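Local coordinates for protein FMN Adenylyltransferase (Candida glabrata, PDB 3FWK) that catalyses the transfer of the AMP moiety of ATP to FMN, yielding FAD and pyrophosphate in the last step of FAD biosynthesis, at residues Pro180-Asp185 / Phe191-Pro196; Ile45-Thr50 / Leu82-Ile87; Ser135-Asp140 / Gln156-Thr161. All blocks are in the same frame, centred on the assembly; numbering follows the deposited sequence.

Contact 1: residues Pro180-Asp185 / Phe191-Pro196; sequences PIQKTD and FYRLQP
Strands 181-183 and 192-194 form the beta hairpin at one edge of the mixed sheet of this Rossmann-like fold, where Q182 and R193 face each other as the antiparallel hydrogen-bonded pair. Their mutual bonds are R193 N to Q182 O at 2.8 Å and Q182 N to R193 O at 3.1 Å, and Q195 N to P180 O and T184 N to F191 O extend the pairing at both ends. Strand 192-194 also bonds to I164 of strand 163-165, and 181-183 is the outermost strand at this end of the sheet.

The Q182 and R193 side chains leave the same face of the sheet and run side by side. Q182 CD lies 3.4 Å above the guanidinium plane of R193, toward its rim, the amide and guanidinium planes 31° apart. The arginine chain, bent at its third torsion (chi3 -85°), brings NH2 to K183 O at 2.8 Å, almost in the guanidinium plane, while NE adds a weak bond to Q182 O. A water accepts from R193 NH2 and donates to D185 OD1, whose direct ion pair with the arginine is long. Q195 NE2 donates to Q182 OE1 at 3.0 Å; K179 gives its N to the same OE1 and its O to the same NE2, fixing both amides.

I181, K183 and Y192 occupy the other face. K183 CG sits over the centre of the Y192 ring, 3.9 Å from its centroid, and I181 CG2 approaches the ring obliquely. Y192 also meets W54, and both belong to the beta-D-glucopyranose pocket seen in the crystal. Beyond the strand ends, T184 CG2 stands over the centre of the F191 ring, a CH-pi contact of 3.4 Å from the methyl carbon to the centroid.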
loop_
_atom_site.group_PDB
_atom_site.type_symbol
_atom_site.label_atom_id
_atom_site.label_comp_id
_atom_site.label_asym_id
_atom_site.label_seq_id
_atom_site.Cartn_x
_atom_site.Cartn_y
_atom_site.Cartn_z
ATOM N N PRO A 180 3.826 -15.656 6.640
ATOM C CA PRO A 180 4.640 -14.429 6.788
ATOM C C PRO A 180 6.083 -14.521 6.311
ATOM O O PRO A 180 6.648 -13.510 5.892
ATOM C CB PRO A 180 4.564 -14.133 8.295
ATOM C CG PRO A 180 3.212 -14.701 8.688
ATOM C CD PRO A 180 3.130 -16.010 7.886
ATOM N N ILE A 181 6.673 -15.702 6.415
ATOM C CA ILE A 181 8.052 -15.946 5.946
ATOM C C ILE A 181 7.976 -17.196 5.078
ATOM O O ILE A 181 7.547 -18.250 5.550
ATOM C CB ILE A 181 8.995 -16.156 7.119
ATOM C CG1 ILE A 181 9.251 -14.801 7.785
ATOM C CG2 ILE A 181 10.377 -16.606 6.608
ATOM C CD1 ILE A 181 9.949 -14.897 9.131
ATOM N N GLN A 182 8.351 -17.082 3.809
ATOM C CA GLN A 182 8.051 -18.147 2.864
ATOM C C GLN A 182 8.981 -18.049 1.650
ATOM O O GLN A 182 8.975 -17.024 0.943
ATOM C CB GLN A 182 6.593 -17.928 2.358
ATOM C CG GLN A 182 6.053 -19.010 1.456
ATOM C CD GLN A 182 4.614 -18.755 1.075
ATOM O OE1 GLN A 182 3.992 -17.755 1.471
ATOM N NE2 GLN A 182 4.018 -19.745 0.392
ATOM N N LYS A 183 9.747 -19.086 1.347
ATOM C CA LYS A 183 10.597 -19.040 0.145
ATOM C C LYS A 183 9.729 -18.888 -1.096
ATOM O O LYS A 183 8.561 -19.301 -1.157
ATOM C CB LYS A 183 11.477 -20.300 0.053
ATOM C CG LYS A 183 12.679 -20.233 0.933
ATOM C CD LYS A 183 13.590 -21.434 0.744
ATOM C CE LYS A 183 14.790 -21.406 1.633
ATOM N NZ LYS A 183 15.869 -20.634 1.047
ATOM N N THR A 184 10.337 -18.296 -2.136
ATOM C CA THR A 184 9.675 -18.106 -3.421
ATOM C C THR A 184 9.396 -19.426 -4.133
ATOM O O THR A 184 9.982 -20.475 -3.817
ATOM C CB THR A 184 10.562 -17.254 -4.353
ATOM O OG1 THR A 184 11.863 -17.842 -4.354
ATOM C CG2 THR A 184 10.632 -15.827 -3.891
ATOM N N ASP A 185 8.510 -19.363 -5.120
ATOM C CA ASP A 185 8.233 -20.461 -6.037
ATOM C C ASP A 185 9.497 -20.869 -6.812
ATOM O O ASP A 185 10.442 -20.087 -6.978
ATOM C CB ASP A 185 7.177 -20.025 -7.095
ATOM C CG ASP A 185 5.778 -19.821 -6.519
ATOM O OD1 ASP A 185 5.504 -20.256 -5.375
ATOM O OD2 ASP A 185 4.940 -19.254 -7.265
ATOM N N PHE A 191 14.597 -16.260 -3.090
ATOM C CA PHE A 191 14.638 -15.383 -1.946
ATOM C C PHE A 191 13.535 -15.792 -0.975
ATOM O O PHE A 191 12.652 -16.579 -1.326
ATOM C CB PHE A 191 14.641 -13.870 -2.345
ATOM C CG PHE A 191 13.451 -13.406 -3.174
ATOM C CD1 PHE A 191 13.547 -13.186 -4.561
ATOM C CD2 PHE A 191 12.265 -13.040 -2.527
ATOM C CE1 PHE A 191 12.410 -12.725 -5.290
ATOM C CE2 PHE A 191 11.151 -12.578 -3.246
ATOM C CZ PHE A 191 11.229 -12.426 -4.630
ATOM N N TYR A 192 13.590 -15.241 0.236
ATOM C CA TYR A 192 12.456 -15.368 1.165
ATOM C C TYR A 192 11.476 -14.225 0.908
ATOM O O TYR A 192 11.876 -13.045 0.828
ATOM C CB TYR A 192 12.952 -15.252 2.606
ATOM C CG TYR A 192 13.407 -16.554 3.201
ATOM C CD1 TYR A 192 12.476 -17.370 3.833
ATOM C CD2 TYR A 192 14.745 -16.963 3.170
ATOM C CE1 TYR A 192 12.841 -18.581 4.434
ATOM C CE2 TYR A 192 15.146 -18.204 3.792
ATOM C CZ TYR A 192 14.143 -18.975 4.414
ATOM O OH TYR A 192 14.465 -20.180 5.010
ATOM N N ARG A 193 10.225 -14.568 0.707
ATOM C CA ARG A 193 9.169 -13.579 0.780
ATOM C C ARG A 193 8.852 -13.245 2.225
ATOM O O ARG A 193 8.688 -14.125 3.064
ATOM C CB ARG A 193 7.906 -14.114 0.110
ATOM C CG ARG A 193 8.095 -14.450 -1.372
ATOM C CD ARG A 193 6.813 -14.980 -1.954
ATOM N NE ARG A 193 6.761 -16.403 -1.691
ATOM C CZ ARG A 193 5.833 -17.209 -2.191
ATOM N NH1 ARG A 193 4.759 -16.705 -2.817
ATOM N NH2 ARG A 193 5.974 -18.528 -2.056
ATOM N N LEU A 194 8.756 -11.955 2.500
ATOM C CA LEU A 194 8.388 -11.409 3.801
ATOM C C LEU A 194 7.054 -10.781 3.622
ATOM O O LEU A 194 6.913 -9.798 2.887
ATOM C CB LEU A 194 9.440 -10.383 4.248
ATOM C CG LEU A 194 10.893 -10.866 4.229
ATOM C CD1 LEU A 194 11.822 -9.712 4.530
ATOM C CD2 LEU A 194 11.117 -12.038 5.182
ATOM N N GLN A 195 6.028 -11.381 4.243
ATOM C CA GLN A 195 4.636 -11.035 3.933
ATOM C C GLN A 195 3.935 -10.675 5.228
ATOM O O GLN A 195 3.227 -11.495 5.810
ATOM C CB GLN A 195 3.948 -12.200 3.225
ATOM C CG GLN A 195 4.566 -12.378 1.831
ATOM C CD GLN A 195 4.252 -13.636 1.062
ATOM O OE1 GLN A 195 4.108 -13.566 -0.159
ATOM N NE2 GLN A 195 4.184 -14.791 1.731
ATOM N N PRO A 196 4.157 -9.457 5.732
ATOM C CA PRO A 196 3.712 -9.095 7.084
ATOM C C PRO A 196 2.319 -8.480 7.158
ATOM O O PRO A 196 1.940 -8.007 8.243
ATOM C CB PRO A 196 4.788 -8.067 7.531
ATOM C CG PRO A 196 5.844 -8.043 6.418
ATOM C CD PRO A 196 5.060 -8.422 5.200
HETATM O O HOH W 1 3.678 -19.561 -3.445
#

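Contact 2: residues Ile45-Thr50 / Leu82-Ile87; sequences ILINET and LWEYYI
E84 and Y85, consecutive residues near the end of helix 69-86, both meet a single side chain of helix 31-50, that of I47. Both side chains set out toward segment 45-50, yet they engage different parts of the isoleucine.

E84 comes first. Its chain is extended, with CG anti to the backbone N (chi1 -179°), and it runs at about a right angle to the I47 side chain. The delta methyl of I47 rests against the carboxylate end, CD1 lying 3.5 Å from E84 CD and 3.7 Å from OE1, and it also approaches CG of the same chain. The charge is answered elsewhere: OE1 forms a salt bridge with K43, one helical turn before I47, so this helix supplies both the cation for the glutamate and the methyl packed on its carboxylate carbon. Y15 of helix 7-23 also touches E84.

This is a helix-helix contact at the surface of the alpha/beta fold, and it buries just 161 Å² between the two segments. The closest CA pair, I47 and Y85, is 6.4 Å apart. L46 and I47 both also touch C81, earlier in helix 69-86.

Y85 follows. The tyrosine and isoleucine side chains run antiparallel alongside each other, CD1 of Y85 passing 4.1 Å from CG2 of I47. The ring also meets the backbone, where CE1 lies 3.9 Å from I47 O in an oblique approach. F51, next after T50, makes an edge-to-face pair with the Y85 ring.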
loop_
_atom_site.group_PDB
_atom_site.type_symbol
_atom_site.label_atom_id
_atom_site.label_comp_id
_atom_site.label_asym_id
_atom_site.label_seq_id
_atom_site.Cartn_x
_atom_site.Cartn_y
_atom_site.Cartn_z
ATOM N N ILE A 45 6.117 -9.580 13.445
ATOM C CA ILE A 45 6.709 -10.273 12.315
ATOM C C ILE A 45 8.003 -9.549 11.914
ATOM O O ILE A 45 9.026 -10.199 11.675
ATOM C CB ILE A 45 5.702 -10.343 11.142
ATOM C CG1 ILE A 45 4.560 -11.323 11.501
ATOM C CG2 ILE A 45 6.394 -10.765 9.852
ATOM C CD1 ILE A 45 3.333 -11.170 10.609
ATOM N N LEU A 46 7.975 -8.214 11.807
ATOM C CA LEU A 46 9.163 -7.507 11.356
ATOM C C LEU A 46 10.255 -7.456 12.413
ATOM O O LEU A 46 11.420 -7.802 12.156
ATOM C CB LEU A 46 8.780 -6.113 10.872
ATOM C CG LEU A 46 8.019 -6.097 9.548
ATOM C CD1 LEU A 46 7.475 -4.719 9.238
ATOM C CD2 LEU A 46 8.855 -6.642 8.397
ATOM N N ILE A 47 9.903 -6.998 13.620
ATOM C CA ILE A 47 10.915 -6.766 14.641
ATOM C C ILE A 47 11.452 -8.076 15.220
ATOM O O ILE A 47 12.650 -8.196 15.487
ATOM C CB ILE A 47 10.332 -5.869 15.752
ATOM C CG1 ILE A 47 10.023 -4.485 15.169
ATOM C CG2 ILE A 47 11.264 -5.792 16.968
ATOM C CD1 ILE A 47 9.229 -3.542 16.061
ATOM N N ASN A 48 10.581 -9.057 15.427
ATOM C CA ASN A 48 10.987 -10.313 16.053
ATOM C C ASN A 48 11.397 -11.375 15.075
ATOM O O ASN A 48 12.300 -12.139 15.364
ATOM C CB ASN A 48 9.884 -10.859 16.979
ATOM C CG ASN A 48 9.525 -9.887 18.091
ATOM O OD1 ASN A 48 10.393 -9.209 18.619
ATOM N ND2 ASN A 48 8.252 -9.825 18.442
ATOM N N GLU A 49 10.710 -11.469 13.927
ATOM C CA GLU A 49 10.973 -12.584 13.018
ATOM C C GLU A 49 11.832 -12.222 11.817
ATOM O O GLU A 49 12.382 -13.105 11.173
ATOM C CB GLU A 49 9.668 -13.201 12.521
ATOM C CG GLU A 49 8.731 -13.730 13.588
ATOM C CD GLU A 49 7.534 -14.432 12.953
ATOM O OE1 GLU A 49 7.740 -15.400 12.159
ATOM O OE2 GLU A 49 6.400 -14.004 13.206
ATOM N N THR A 50 11.919 -10.945 11.466
ATOM C CA THR A 50 12.521 -10.583 10.178
ATOM C C THR A 50 13.883 -9.942 10.378
ATOM O O THR A 50 14.892 -10.513 9.960
ATOM C CB THR A 50 11.600 -9.666 9.365
ATOM O OG1 THR A 50 10.347 -10.340 9.145
ATOM C CG2 THR A 50 12.234 -9.278 8.016
ATOM N N LEU A 82 11.646 -0.038 11.224
ATOM C CA LEU A 82 13.082 0.305 11.126
ATOM C C LEU A 82 13.477 1.287 12.209
ATOM O O LEU A 82 14.517 1.127 12.858
ATOM C CB LEU A 82 13.375 0.921 9.757
ATOM C CG LEU A 82 13.297 -0.007 8.558
ATOM C CD1 LEU A 82 13.482 0.800 7.269
ATOM C CD2 LEU A 82 14.333 -1.123 8.647
ATOM N N TRP A 83 12.668 2.316 12.406
ATOM C CA TRP A 83 12.944 3.273 13.472
ATOM C C TRP A 83 12.926 2.592 14.833
ATOM O O TRP A 83 13.841 2.762 15.646
ATOM C CB TRP A 83 11.959 4.435 13.419
ATOM C CG TRP A 83 12.288 5.511 14.394
ATOM C CD1 TRP A 83 11.780 5.679 15.670
ATOM C CD2 TRP A 83 13.251 6.556 14.213
ATOM N NE1 TRP A 83 12.372 6.784 16.277
ATOM C CE2 TRP A 83 13.255 7.341 15.392
ATOM C CE3 TRP A 83 14.063 6.937 13.144
ATOM C CZ2 TRP A 83 14.088 8.447 15.546
ATOM C CZ3 TRP A 83 14.892 8.043 13.297
ATOM C CH2 TRP A 83 14.887 8.783 14.474
ATOM N N GLU A 84 11.886 1.821 15.087
ATOM C CA GLU A 84 11.764 1.157 16.390
ATOM C C GLU A 84 12.929 0.219 16.647
ATOM O O GLU A 84 13.532 0.223 17.742
ATOM C CB GLU A 84 10.421 0.453 16.477
ATOM C CG GLU A 84 10.199 -0.250 17.835
ATOM C CD GLU A 84 8.770 -0.677 18.098
ATOM O OE1 GLU A 84 7.842 -0.377 17.331
ATOM O OE2 GLU A 84 8.547 -1.373 19.133
ATOM N N TYR A 85 13.331 -0.531 15.636
ATOM C CA TYR A 85 14.370 -1.542 15.796
ATOM C C TYR A 85 15.714 -0.887 16.048
ATOM O O TYR A 85 16.452 -1.311 16.939
ATOM C CB TYR A 85 14.435 -2.438 14.559
ATOM C CG TYR A 85 15.351 -3.626 14.673
ATOM C CD1 TYR A 85 14.963 -4.753 15.405
ATOM C CD2 TYR A 85 16.571 -3.666 13.992
ATOM C CE1 TYR A 85 15.787 -5.874 15.480
ATOM C CE2 TYR A 85 17.395 -4.785 14.073
ATOM C CZ TYR A 85 16.985 -5.879 14.831
ATOM O OH TYR A 85 17.774 -7.027 14.914
ATOM N N TYR A 86 16.026 0.150 15.285
ATOM C CA TYR A 86 17.357 0.771 15.349
ATOM C C TYR A 86 17.517 1.897 16.340
ATOM O O TYR A 86 18.646 2.110 16.847
ATOM C CB TYR A 86 17.825 1.210 13.961
ATOM C CG TYR A 86 18.136 0.035 13.086
ATOM C CD1 TYR A 86 19.204 -0.819 13.381
ATOM C CD2 TYR A 86 17.319 -0.278 11.984
ATOM C CE1 TYR A 86 19.463 -1.924 12.609
ATOM C CE2 TYR A 86 17.592 -1.374 11.195
ATOM C CZ TYR A 86 18.663 -2.194 11.515
ATOM O OH TYR A 86 18.934 -3.278 10.746
ATOM N N ILE A 87 16.443 2.609 16.636
ATOM C CA ILE A 87 16.487 3.757 17.549
ATOM C C ILE A 87 15.834 3.477 18.887
ATOM O O ILE A 87 16.409 3.775 19.950
ATOM C CB ILE A 87 15.818 4.992 16.913
ATOM C CG1 ILE A 87 16.476 5.316 15.556
ATOM C CG2 ILE A 87 15.832 6.201 17.873
ATOM C CD1 ILE A 87 17.998 5.647 15.626
#

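Contact 3: residues Ser135-Asp140 / Gln156-Thr161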
loop_
_atom_site.group_PDB
_atom_site.type_symbol
_atom_site.label_atom_id
_atom_site.label_comp_id
_atom_site.label_asym_id
_atom_site.label_seq_id
_atom_site.Cartn_x
_atom_site.Cartn_y
_atom_site.Cartn_z
ATOM N N SER A 135 15.006 4.150 -2.838
ATOM C CA SER A 135 15.898 3.920 -3.987
ATOM C C SER A 135 15.169 2.967 -4.899
ATOM O O SER A 135 15.139 1.753 -4.658
ATOM C CB SER A 135 17.237 3.339 -3.632
ATOM O OG SER A 135 17.915 3.220 -4.872
ATOM N N LEU A 136 14.503 3.531 -5.889
ATOM C CA LEU A 136 13.559 2.811 -6.700
ATOM C C LEU A 136 14.248 2.151 -7.896
ATOM O O LEU A 136 14.952 2.789 -8.655
ATOM C CB LEU A 136 12.535 3.810 -7.184
ATOM C CG LEU A 136 11.471 3.349 -8.128
ATOM C CD1 LEU A 136 10.662 2.323 -7.388
ATOM C CD2 LEU A 136 10.618 4.531 -8.640
ATOM N N TYR A 137 13.999 0.859 -8.045
ATOM C CA TYR A 137 14.245 0.090 -9.266
ATOM C C TYR A 137 12.892 -0.263 -9.869
ATOM O O TYR A 137 12.010 -0.761 -9.166
ATOM C CB TYR A 137 15.007 -1.177 -8.960
ATOM C CG TYR A 137 15.149 -2.129 -10.155
ATOM C CD1 TYR A 137 16.297 -2.128 -10.949
ATOM C CD2 TYR A 137 14.139 -3.042 -10.479
ATOM C CE1 TYR A 137 16.435 -3.034 -11.997
ATOM C CE2 TYR A 137 14.264 -3.930 -11.532
ATOM C CZ TYR A 137 15.412 -3.907 -12.299
ATOM O OH TYR A 137 15.554 -4.808 -13.335
ATOM N N GLU A 138 12.735 -0.035 -11.166
ATOM C CA GLU A 138 11.511 -0.424 -11.885
ATOM C C GLU A 138 11.879 -1.428 -12.962
ATOM O O GLU A 138 12.855 -1.216 -13.706
ATOM C CB GLU A 138 10.826 0.807 -12.568
ATOM C CG GLU A 138 10.382 1.880 -11.570
ATOM C CD GLU A 138 9.444 2.896 -12.175
ATOM O OE1 GLU A 138 9.421 3.006 -13.414
ATOM O OE2 GLU A 138 8.705 3.587 -11.426
ATOM N N SER A 139 11.109 -2.508 -13.078
ATOM C CA SER A 139 11.229 -3.375 -14.236
ATOM C C SER A 139 10.803 -2.621 -15.487
ATOM O O SER A 139 10.182 -1.546 -15.425
ATOM C CB SER A 139 10.414 -4.654 -14.036
ATOM O OG SER A 139 9.023 -4.363 -14.112
ATOM N N ASP A 140 11.080 -3.207 -16.636
ATOM C CA ASP A 140 10.844 -2.493 -17.878
ATOM C C ASP A 140 9.434 -2.713 -18.371
ATOM O O ASP A 140 9.107 -3.810 -18.810
ATOM C CB ASP A 140 11.820 -2.988 -18.931
ATOM C CG ASP A 140 11.705 -2.244 -20.221
ATOM O OD1 ASP A 140 10.847 -1.362 -20.465
ATOM O OD2 ASP A 140 12.589 -2.553 -21.062
ATOM N N GLN A 156 19.651 -10.297 -10.777
ATOM C CA GLN A 156 20.948 -10.124 -11.486
ATOM C C GLN A 156 21.557 -8.752 -11.192
ATOM O O GLN A 156 22.777 -8.618 -11.101
ATOM C CB GLN A 156 20.764 -10.275 -13.001
ATOM C CG GLN A 156 20.415 -11.678 -13.464
ATOM C CD GLN A 156 19.978 -11.744 -14.952
ATOM O OE1 GLN A 156 19.763 -10.712 -15.609
ATOM N NE2 GLN A 156 19.826 -12.966 -15.470
ATOM N N VAL A 157 20.722 -7.725 -11.056
ATOM C CA VAL A 157 21.192 -6.390 -10.727
ATOM C C VAL A 157 21.578 -6.312 -9.265
ATOM O O VAL A 157 22.574 -5.680 -8.921
ATOM C CB VAL A 157 20.141 -5.321 -11.114
ATOM C CG1 VAL A 157 20.615 -3.904 -10.787
ATOM C CG2 VAL A 157 19.807 -5.448 -12.621
ATOM N N PHE A 158 20.824 -6.991 -8.389
ATOM C CA PHE A 158 21.041 -6.901 -6.942
ATOM C C PHE A 158 21.246 -8.286 -6.347
ATOM O O PHE A 158 20.382 -8.802 -5.607
ATOM C CB PHE A 158 19.859 -6.208 -6.257
ATOM C CG PHE A 158 19.604 -4.801 -6.766
ATOM C CD1 PHE A 158 20.302 -3.729 -6.237
ATOM C CD2 PHE A 158 18.622 -4.558 -7.719
ATOM C CE1 PHE A 158 20.041 -2.428 -6.676
ATOM C CE2 PHE A 158 18.368 -3.261 -8.166
ATOM C CZ PHE A 158 19.059 -2.212 -7.632
ATOM N N PRO A 159 22.375 -8.929 -6.650
ATOM C CA PRO A 159 22.564 -10.311 -6.235
ATOM C C PRO A 159 22.735 -10.527 -4.731
ATOM O O PRO A 159 22.691 -11.676 -4.302
ATOM C CB PRO A 159 23.829 -10.730 -7.012
ATOM C CG PRO A 159 24.574 -9.467 -7.223
ATOM C CD PRO A 159 23.522 -8.421 -7.453
ATOM N N GLU A 160 22.910 -9.469 -3.956
ATOM C CA GLU A 160 23.015 -9.570 -2.506
ATOM C C GLU A 160 21.636 -9.789 -1.841
ATOM O O GLU A 160 21.549 -9.989 -0.615
ATOM C CB GLU A 160 23.629 -8.275 -1.943
ATOM C CG GLU A 160 22.767 -6.994 -2.040
ATOM C CD GLU A 160 22.891 -6.198 -3.369
ATOM O OE1 GLU A 160 23.202 -6.775 -4.445
ATOM O OE2 GLU A 160 22.626 -4.969 -3.329
ATOM N N THR A 161 20.563 -9.637 -2.621
ATOM C CA THR A 161 19.203 -9.666 -2.083
ATOM C C THR A 161 18.931 -11.049 -1.546
ATOM O O THR A 161 19.093 -12.035 -2.278
ATOM C CB THR A 161 18.178 -9.319 -3.175
ATOM O OG1 THR A 161 18.510 -8.069 -3.769
ATOM C CG2 THR A 161 16.757 -9.233 -2.569
#
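The backbones of strand 134-138 and the end of helix 147-157 stay well apart, the nearest CA atoms, those of Y137 and V157, being 9.6 Å from each other. Side chains bridge the gap, with Y137 on one side and V157 and F158 on the other.

A chi1 of 173° swings the Y137 ring out from the strand to the end of the helix. F158, the first residue to leave helical backbone angles, meets it with a ring edge. CE2 is the leading atom, 3.6 Å from Y137 CD1 and 3.9 Å from Y137 CG. The planes stand at 85° and the centroids are 5.7 Å apart, an offset edge-to-face (T-shaped) pair in which phenylalanine presents the edge and tyrosine the face. V157 adds a looser touch from its CG2 to Y137 CE1 at 4.2 Å, while its other methyl, CG1, lies over one face of the F158 ring.

F154, from the preceding turn of helix 147-157, meets both rings and makes this a small aromatic cluster. The strand is the outermost one at its end of the sheet, bonded to strand 107-111; T153 of the helix touches Y137, and A150 touches S139 just after the strand. After the helix, F158 to T161 form a type I beta turn in which F158 O accepts hydrogen bonds from both T161 N, at 3.1 Å, and T161 OG1, at 2.7 Å.

Between the two segments the contact is apolar, so the attachment rests on van der Waals packing and probably the weak electrostatics of an edge-to-face pair.

Overall arrangement
Contact 1 is partly buried, whereas contacts 2 and 3 are surface contacts of three touching residues each. Contacts 1 and 3 reach the same sheet at its two outermost strands, 181-183 and 134-138, and stay separate, their nearest atoms about 5 Å apart. Contact 2 joins two helices instead, but it adjoins contact 1: L194, I181 and P196 pack against T50, E49, L46 and I45 of helix 31-50. Chemistry follows place. The hairpin combines backbone pairing with a polar network on one face and ring packing on the other; between their segments, the helix pair relies on two isoleucine methyls, one against a carboxylate and one against a ring, and the strand and the helix end on an edge-to-face ring pair with a valine methyl alongside.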